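Long-range contact in esterase (Xanthomonas oryzae pv. oryzae, PDB 3H2G), which acts as an esterase that degrades rice cell walls and contributes to the virulence of the bacterium: residues Thr88-Arg92 and Phe269-Leu275. Residues are numbered along the deposited sequence.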
loop_
_atom_site.group_PDB
_atom_site.type_symbol
_atom_site.label_atom_id
_atom_site.label_comp_id
_atom_site.label_asym_id
_atom_site.label_seq_id
_atom_site.Cartn_x
_atom_site.Cartn_y
_atom_site.Cartn_z
ATOM N N THR A 88 4.780 2.965 0.574
ATOM C CA THR A 88 5.417 3.591 1.730
ATOM C C THR A 88 5.531 5.102 1.592
ATOM O O THR A 88 6.021 5.613 0.580
ATOM C CB THR A 88 6.830 3.017 1.971
ATOM O OG1 THR A 88 6.760 1.588 2.011
ATOM C CG2 THR A 88 7.389 3.519 3.305
ATOM N N GLU A 89 5.074 5.812 2.617
ATOM C CA GLU A 89 5.121 7.269 2.635
ATOM C C GLU A 89 5.711 7.746 3.958
ATOM O O GLU A 89 5.115 7.542 5.018
ATOM C CB GLU A 89 3.713 7.849 2.469
ATOM C CG GLU A 89 3.682 9.370 2.499
ATOM C CD GLU A 89 4.479 9.978 1.364
ATOM O OE1 GLU A 89 4.006 9.907 0.212
ATOM O OE2 GLU A 89 5.580 10.513 1.619
ATOM N N ALA A 90 6.879 8.379 3.887
ATOM C CA ALA A 90 7.558 8.884 5.080
ATOM C C ALA A 90 7.284 10.364 5.343
ATOM O O ALA A 90 7.589 10.862 6.428
ATOM C CB ALA A 90 9.061 8.648 4.964
ATOM N N LEU A 91 6.732 11.070 4.358
ATOM C CA LEU A 91 6.423 12.491 4.545
ATOM C C LEU A 91 5.043 12.567 5.182
ATOM O O LEU A 91 4.028 12.362 4.519
ATOM C CB LEU A 91 6.424 13.243 3.206
ATOM C CG LEU A 91 6.285 14.771 3.309
ATOM C CD1 LEU A 91 7.566 15.363 3.884
ATOM C CD2 LEU A 91 6.007 15.371 1.936
ATOM N N ARG A 92 5.018 12.862 6.477
ATOM C CA ARG A 92 3.777 12.935 7.243
ATOM C C ARG A 92 2.622 13.705 6.607
ATOM O O ARG A 92 1.492 13.225 6.594
ATOM C CB ARG A 92 4.059 13.518 8.634
ATOM C CG ARG A 92 2.801 13.909 9.406
ATOM C CD ARG A 92 3.112 14.384 10.816
ATOM N NE ARG A 92 3.329 13.269 11.732
ATOM C CZ ARG A 92 4.491 12.983 12.313
ATOM N NH1 ARG A 92 5.563 13.732 12.076
ATOM N NH2 ARG A 92 4.577 11.944 13.135
ATOM N N PHE A 269 10.108 8.953 10.735
ATOM C CA PHE A 269 9.108 8.000 10.266
ATOM C C PHE A 269 7.745 8.006 10.951
ATOM O O PHE A 269 7.521 7.248 11.894
ATOM C CB PHE A 269 9.713 6.595 10.350
ATOM C CG PHE A 269 10.983 6.435 9.556
ATOM C CD1 PHE A 269 10.948 6.411 8.164
ATOM C CD2 PHE A 269 12.213 6.323 10.198
ATOM C CE1 PHE A 269 12.121 6.278 7.418
ATOM C CE2 PHE A 269 13.396 6.190 9.462
ATOM C CZ PHE A 269 13.347 6.167 8.070
ATOM N N PRO A 270 6.809 8.847 10.477
ATOM C CA PRO A 270 6.937 9.786 9.357
ATOM C C PRO A 270 7.465 11.130 9.848
ATOM O O PRO A 270 7.499 11.382 11.051
ATOM C CB PRO A 270 5.508 9.883 8.835
ATOM C CG PRO A 270 4.714 9.836 10.095
ATOM C CD PRO A 270 5.396 8.723 10.887
ATOM N N GLY A 271 7.868 11.991 8.920
ATOM C CA GLY A 271 8.391 13.284 9.317
ATOM C C GLY A 271 8.357 14.342 8.231
ATOM O O GLY A 271 7.468 14.355 7.382
ATOM N N LYS A 272 9.347 15.228 8.260
ATOM C CA LYS A 272 9.443 16.327 7.305
ATOM C C LYS A 272 10.124 15.972 5.987
ATOM O O LYS A 272 10.280 16.831 5.119
ATOM C CB LYS A 272 10.183 17.500 7.958
ATOM C CG LYS A 272 9.506 18.046 9.207
ATOM C CD LYS A 272 8.152 18.651 8.870
ATOM C CE LYS A 272 7.454 19.183 10.109
ATOM N NZ LYS A 272 6.137 19.790 9.773
ATOM N N GLN A 273 10.526 14.715 5.833
ATOM C CA GLN A 273 11.192 14.286 4.607
ATOM C C GLN A 273 10.534 13.101 3.912
ATOM O O GLN A 273 9.960 12.226 4.553
ATOM C CB GLN A 273 12.647 13.917 4.897
ATOM C CG GLN A 273 13.566 15.091 5.183
ATOM C CD GLN A 273 14.953 14.636 5.591
ATOM O OE1 GLN A 273 15.192 14.297 6.750
ATOM N NE2 GLN A 273 15.872 14.603 4.633
ATOM N N SER A 274 10.631 13.080 2.587
ATOM C CA SER A 274 10.095 11.973 1.804
ATOM C C SER A 274 11.216 10.937 1.757
ATOM O O SER A 274 12.374 11.273 1.996
ATOM C CB SER A 274 9.776 12.431 0.384
ATOM O OG SER A 274 10.966 12.795 -0.298
ATOM N N LEU A 275 10.879 9.688 1.451
ATOM C CA LEU A 275 11.892 8.640 1.364
ATOM C C LEU A 275 12.870 8.958 0.239
ATOM O O LEU A 275 14.061 8.654 0.333
ATOM C CB LEU A 275 11.237 7.283 1.106
ATOM C CG LEU A 275 10.492 6.666 2.288
ATOM C CD1 LEU A 275 9.781 5.400 1.842
ATOM C CD2 LEU A 275 11.478 6.366 3.410
HETATM O O HOH W 1 7.926 9.034 1.225
HETATM O O HOH W 2 7.411 10.742 13.600
#
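Start at Gly271, whose backbone pairs twice with the loop that follows strand 79-85. Its N donates to Ala90 O (2.8 Å) and its O accepts from Arg92 N (3.0 Å), a single beta bridge centred on Leu91. Leu91 N lies 3.4 Å from Gln273 O at a poor angle; it donates instead to Glu89 OE2 (3.0 Å) in its own loop. The same OE2 accepts from a water (2.8 Å), which in turn accepts from Ala90 N (2.9 Å) and Leu275 N (3.0 Å). Leu275 opens helix 275-280, so this water serves a first-turn amide while Ser274, the N-cap, bonds through OG to Asp277 N. Alongside, Ala90 CB packs 3.6 Å from Leu275 CG. Cis-Pro270 sets its CG over one face of the Arg92 guanidinium, and a second water links Arg92 NH2 (3.1 Å) to Pro270 O (2.6 Å). Glu89 O is hydrogen-bonded to Tyr237 OH. Backbone pairing and a water bridge held by the Glu89 carboxylate thus join two irregular loops, tying the core-sheet side of this alpha/beta-hydrolase-like enzyme to its helical insertion.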